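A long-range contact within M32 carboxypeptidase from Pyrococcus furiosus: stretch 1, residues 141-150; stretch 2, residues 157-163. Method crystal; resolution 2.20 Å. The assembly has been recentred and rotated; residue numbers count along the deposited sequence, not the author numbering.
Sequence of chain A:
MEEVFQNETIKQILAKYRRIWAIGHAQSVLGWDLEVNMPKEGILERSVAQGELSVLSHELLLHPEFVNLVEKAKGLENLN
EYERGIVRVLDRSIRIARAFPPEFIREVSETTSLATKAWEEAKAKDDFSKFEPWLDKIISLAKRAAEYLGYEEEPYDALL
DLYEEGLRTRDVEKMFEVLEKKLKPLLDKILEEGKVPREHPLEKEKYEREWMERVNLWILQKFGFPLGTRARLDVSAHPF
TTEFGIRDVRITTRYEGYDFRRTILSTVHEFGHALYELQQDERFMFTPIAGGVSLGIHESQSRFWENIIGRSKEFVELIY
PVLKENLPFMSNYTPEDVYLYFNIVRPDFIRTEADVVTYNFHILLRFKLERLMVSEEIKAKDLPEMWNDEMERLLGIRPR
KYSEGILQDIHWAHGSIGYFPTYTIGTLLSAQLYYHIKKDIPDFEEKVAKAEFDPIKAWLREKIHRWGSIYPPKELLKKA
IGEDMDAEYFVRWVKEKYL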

ATOM      1  N   LEU A 141      14.345  19.553 -24.149  1.00 38.38           N
ATOM      2  CA  LEU A 141      14.407  19.473 -22.687  1.00 38.61           C
ATOM      3  C   LEU A 141      15.672  18.732 -22.234  1.00 37.99           C
ATOM      4  O   LEU A 141      16.313  19.119 -21.257  1.00 36.11           O
ATOM      5  CB  LEU A 141      13.164  18.763 -22.140  1.00 37.19           C
ATOM      6  CG  LEU A 141      11.805  19.424 -22.414  1.00 39.81           C
ATOM      7  CD1 LEU A 141      10.700  18.521 -21.880  1.00 39.19           C
ATOM      8  CD2 LEU A 141      11.731  20.808 -21.761  1.00 36.98           C
ATOM      9  N   ALA A 142      16.023  17.666 -22.953  1.00 37.55           N
ATOM     10  CA  ALA A 142      17.215  16.883 -22.640  1.00 39.00           C
ATOM     11  C   ALA A 142      18.482  17.742 -22.734  1.00 40.69           C
ATOM     12  O   ALA A 142      19.332  17.707 -21.844  1.00 40.22           O
ATOM     13  CB  ALA A 142      17.323  15.698 -23.587  1.00 39.80           C
ATOM     14  N   LYS A 143      18.609  18.505 -23.819  1.00 41.39           N
ATOM     15  CA  LYS A 143      19.774  19.368 -24.004  1.00 42.28           C
ATOM     16  C   LYS A 143      19.816  20.400 -22.885  1.00 41.91           C
ATOM     17  O   LYS A 143      20.854  20.586 -22.247  1.00 41.94           O
ATOM     18  CB  LYS A 143      19.721  20.065 -25.365  1.00 42.83           C
ATOM     19  CG  LYS A 143      19.941  19.142 -26.560  1.00 41.55           C
ATOM     20  CD  LYS A 143      19.254  19.695 -27.805  1.00 44.85           C
ATOM     21  CE  LYS A 143      20.234  20.059 -28.905  1.00 47.45           C
ATOM     22  NZ  LYS A 143      20.960  18.873 -29.426  1.00 49.83           N
ATOM     23  N   ARG A 144      18.691  21.064 -22.634  1.00 41.15           N
ATOM     24  CA  ARG A 144      18.650  22.056 -21.562  1.00 41.21           C
ATOM     25  C   ARG A 144      19.139  21.385 -20.278  1.00 40.79           C
ATOM     26  O   ARG A 144      20.010  21.913 -19.591  1.00 41.72           O
ATOM     27  CB  ARG A 144      17.221  22.582 -21.321  1.00 42.63           C
ATOM     28  CG  ARG A 144      16.522  23.223 -22.520  1.00 44.21           C
ATOM     29  CD  ARG A 144      16.405  24.736 -22.391  1.00 46.95           C
ATOM     30  NE  ARG A 144      15.750  25.201 -21.162  1.00 46.73           N
ATOM     31  CZ  ARG A 144      14.454  25.077 -20.877  1.00 46.16           C
ATOM     32  NH1 ARG A 144      13.626  24.486 -21.727  1.00 45.31           N
ATOM     33  NH2 ARG A 144      13.976  25.574 -19.743  1.00 43.33           N
ATOM     34  N   ALA A 145      18.576  20.216 -19.969  1.00 40.51           N
ATOM     35  CA  ALA A 145      18.925  19.473 -18.756  1.00 39.54           C
ATOM     36  C   ALA A 145      20.417  19.219 -18.646  1.00 38.85           C
ATOM     37  O   ALA A 145      20.994  19.316 -17.561  1.00 38.94           O
ATOM     38  CB  ALA A 145      18.160  18.149 -18.709  1.00 39.66           C
ATOM     39  N   ALA A 146      21.038  18.891 -19.772  1.00 37.74           N
ATOM     40  CA  ALA A 146      22.467  18.641 -19.785  1.00 39.01           C
ATOM     41  C   ALA A 146      23.201  19.917 -19.368  1.00 40.06           C
ATOM     42  O   ALA A 146      24.169  19.865 -18.606  1.00 38.29           O
ATOM     43  CB  ALA A 146      22.912  18.195 -21.173  1.00 37.86           C
ATOM     44  N   GLU A 147      22.731  21.062 -19.864  1.00 41.33           N
ATOM     45  CA  GLU A 147      23.345  22.347 -19.527  1.00 42.91           C
ATOM     46  C   GLU A 147      23.106  22.709 -18.058  1.00 43.06           C
ATOM     47  O   GLU A 147      23.975  23.285 -17.412  1.00 41.85           O
ATOM     48  CB  GLU A 147      22.808  23.464 -20.439  1.00 43.56           C
ATOM     49  CG  GLU A 147      23.075  23.231 -21.927  1.00 45.73           C
ATOM     50  CD  GLU A 147      24.554  23.104 -22.233  1.00 46.72           C
ATOM     51  OE1 GLU A 147      24.902  22.455 -23.239  1.00 47.35           O
ATOM     52  OE2 GLU A 147      25.371  23.660 -21.472  1.00 48.73           O
ATOM     53  N   TYR A 148      21.931  22.373 -17.531  1.00 44.13           N
ATOM     54  CA  TYR A 148      21.628  22.669 -16.131  1.00 44.93           C
ATOM     55  C   TYR A 148      22.490  21.813 -15.210  1.00 45.79           C
ATOM     56  O   TYR A 148      22.958  22.282 -14.173  1.00 45.67           O
ATOM     57  CB  TYR A 148      20.147  22.416 -15.834  1.00 44.45           C
ATOM     58  CG  TYR A 148      19.222  23.520 -16.300  1.00 43.72           C
ATOM     59  CD1 TYR A 148      18.068  23.224 -17.030  1.00 45.29           C
ATOM     60  CD2 TYR A 148      19.482  24.856 -15.985  1.00 43.54           C
ATOM     61  CE1 TYR A 148      17.188  24.235 -17.437  1.00 46.38           C
ATOM     62  CE2 TYR A 148      18.610  25.876 -16.385  1.00 44.89           C
ATOM     63  CZ  TYR A 148      17.466  25.555 -17.110  1.00 46.80           C
ATOM     64  OH  TYR A 148      16.601  26.547 -17.511  1.00 48.64           O
ATOM     65  N   LEU A 149      22.699  20.559 -15.604  1.00 47.01           N
ATOM     66  CA  LEU A 149      23.506  19.626 -14.824  1.00 47.46           C
ATOM     67  C   LEU A 149      24.997  19.954 -14.895  1.00 49.24           C
ATOM     68  O   LEU A 149      25.691  19.928 -13.879  1.00 48.88           O
ATOM     69  CB  LEU A 149      23.290  18.191 -15.321  1.00 47.32           C
ATOM     70  CG  LEU A 149      22.112  17.325 -14.845  1.00 46.32           C
ATOM     71  CD1 LEU A 149      21.151  18.112 -13.982  1.00 45.88           C
ATOM     72  CD2 LEU A 149      21.403  16.759 -16.065  1.00 44.33           C
ATOM     73  N   GLY A 150      25.481  20.257 -16.099  1.00 50.14           N
ATOM     74  CA  GLY A 150      26.887  20.568 -16.281  1.00 49.64           C
ATOM     75  C   GLY A 150      27.607  19.334 -16.788  1.00 50.37           C
ATOM     76  O   GLY A 150      27.168  18.218 -16.516  1.00 51.06           O
ATOM     77  N   ASP A 157      27.099  13.378 -21.420  1.00 41.63           N
ATOM     78  CA  ASP A 157      27.724  12.833 -20.218  1.00 42.30           C
ATOM     79  C   ASP A 157      26.844  13.165 -19.025  1.00 41.92           C
ATOM     80  O   ASP A 157      26.750  12.386 -18.081  1.00 42.37           O
ATOM     81  CB  ASP A 157      29.107  13.444 -19.962  1.00 43.70           C
ATOM     82  CG  ASP A 157      30.113  13.105 -21.036  1.00 44.29           C
ATOM     83  OD1 ASP A 157      30.197  11.932 -21.444  1.00 47.32           O
ATOM     84  OD2 ASP A 157      30.834  14.021 -21.463  1.00 46.24           O
ATOM     85  N   ALA A 158      26.220  14.339 -19.075  1.00 41.74           N
ATOM     86  CA  ALA A 158      25.348  14.819 -18.008  1.00 39.86           C
ATOM     87  C   ALA A 158      24.081  13.981 -17.853  1.00 38.58           C
ATOM     88  O   ALA A 158      23.603  13.784 -16.743  1.00 38.27           O
ATOM     89  CB  ALA A 158      24.982  16.287 -18.255  1.00 39.06           C
ATOM     90  N   LEU A 159      23.533  13.493 -18.960  1.00 38.48           N
ATOM     91  CA  LEU A 159      22.323  12.671 -18.895  1.00 37.82           C
ATOM     92  C   LEU A 159      22.688  11.274 -18.400  1.00 38.71           C
ATOM     93  O   LEU A 159      21.990  10.674 -17.575  1.00 38.10           O
ATOM     94  CB  LEU A 159      21.665  12.604 -20.278  1.00 35.65           C
ATOM     95  CG  LEU A 159      21.293  13.984 -20.834  1.00 37.35           C
ATOM     96  CD1 LEU A 159      20.693  13.847 -22.227  1.00 37.31           C
ATOM     97  CD2 LEU A 159      20.308  14.667 -19.892  1.00 35.17           C
ATOM     98  N   LEU A 160      23.807  10.776 -18.904  1.00 38.46           N
ATOM     99  CA  LEU A 160      24.321   9.463 -18.549  1.00 38.21           C
ATOM    100  C   LEU A 160      24.601   9.431 -17.044  1.00 37.98           C
ATOM    101  O   LEU A 160      24.213   8.489 -16.348  1.00 38.92           O
ATOM    102  CB  LEU A 160      25.606   9.215 -19.342  1.00 36.75           C
ATOM    103  CG  LEU A 160      25.839   7.928 -20.136  1.00 40.42           C
ATOM    104  CD1 LEU A 160      24.533   7.380 -20.707  1.00 37.19           C
ATOM    105  CD2 LEU A 160      26.850   8.234 -21.246  1.00 37.76           C
ATOM    106  N   ASP A 161      25.263  10.477 -16.552  1.00 36.79           N
ATOM    107  CA  ASP A 161      25.616  10.592 -15.135  1.00 36.83           C
ATOM    108  C   ASP A 161      24.377  10.713 -14.266  1.00 37.83           C
ATOM    109  O   ASP A 161      24.423  10.453 -13.058  1.00 35.58           O
ATOM    110  CB  ASP A 161      26.485  11.825 -14.885  1.00 36.70           C
ATOM    111  CG  ASP A 161      26.826  12.004 -13.410  1.00 37.05           C
ATOM    112  OD1 ASP A 161      27.732  11.296 -12.919  1.00 36.32           O
ATOM    113  OD2 ASP A 161      26.179  12.837 -12.739  1.00 37.40           O
ATOM    114  N   LEU A 162      23.284  11.139 -14.890  1.00 38.03           N
ATOM    115  CA  LEU A 162      22.010  11.300 -14.203  1.00 39.64           C
ATOM    116  C   LEU A 162      21.460   9.928 -13.828  1.00 39.32           C
ATOM    117  O   LEU A 162      20.893   9.756 -12.754  1.00 42.32           O
ATOM    118  CB  LEU A 162      20.996  11.999 -15.118  1.00 38.76           C
ATOM    119  CG  LEU A 162      19.890  12.869 -14.507  1.00 38.37           C
ATOM    120  CD1 LEU A 162      18.731  12.987 -15.503  1.00 33.06           C
ATOM    121  CD2 LEU A 162      19.400  12.273 -13.203  1.00 39.10           C
ATOM    122  N   TYR A 163      21.636   8.958 -14.717  1.00 37.16           N
ATOM    123  CA  TYR A 163      21.115   7.612 -14.497  1.00 37.21           C
ATOM    124  C   TYR A 163      22.120   6.582 -14.008  1.00 37.42           C
ATOM    125  O   TYR A 163      21.735   5.487 -13.595  1.00 37.51           O
ATOM    126  CB  TYR A 163      20.458   7.103 -15.777  1.00 35.20           C
ATOM    127  CG  TYR A 163      19.353   8.006 -16.249  1.00 36.61           C
ATOM    128  CD1 TYR A 163      19.561   8.916 -17.282  1.00 34.73           C
ATOM    129  CD2 TYR A 163      18.105   7.993 -15.620  1.00 37.62           C
ATOM    130  CE1 TYR A 163      18.556   9.797 -17.679  1.00 36.54           C
ATOM    131  CE2 TYR A 163      17.091   8.873 -16.008  1.00 38.05           C
ATOM    132  CZ  TYR A 163      17.326   9.771 -17.037  1.00 37.20           C
ATOM    133  OH  TYR A 163      16.332  10.641 -17.422  1.00 40.47           O
TER

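Helical segments 141-149 and 157-163, each part of a helix that begins earlier in the chain, cross at 81°, with their axes 8.6 Å apart at closest approach. The contact is small, burying 270 Å² over both sides. No hydrogen bond links the stretches; the contact is van der Waals packing of side-chain carbons against each other and against backbone carbonyls.

Asp 157 opens stretch 2 without touching stretch 1. Its CB points sideways, and both carboxylate oxygens are hydrogen-bonded elsewhere in the structure.

Ala 158 makes the closest backbone approach, with its CA 5.1 Å from the CA of Ala 146, and such a close backbone approach goes with two small side chains. The CB of Ala 158 points toward stretch 1 and is 4.1 Å from Ala 146 CB and 3.9 Å from Leu 149 CB. Ala 158 CB also lies 3.7 Å from Ala 146 O and 3.4 Å from Gly 150 O. The methyl therefore packs against the last turn of the first helix and the residue that follows it. Gly 150 has left helical geometry, with positive phi. At its backbone angles a CB would be jammed against the carbonyl O of Leu 149, which by itself calls for glycine. Ala 158 O, in turn, is 3.8 Å from Leu 149 CD2.

Leu 159 leaves its backbone sideways, but the end of its side chain comes nearer to stretch 1. The rotamer is m, t. Leu 159 CD1 lies 4.1 Å from Ala 142 CB. Leu 159 CD2 lies 3.7 Å from Ala 142 O, 4.3 Å from Ala 145 CB and 4.5 Å from Leu 149 CD2. One leucine thus spans two turns of the first helix.

Leu 160 is out of reach. Asp 161 points its CB toward stretch 1 but makes no contact; its carboxylate is hydrogen-bonded elsewhere.

Leu 162 adds a looser contact, its CG 4.5 Å from Leu 149 CD2. Tyr 163 is out of reach.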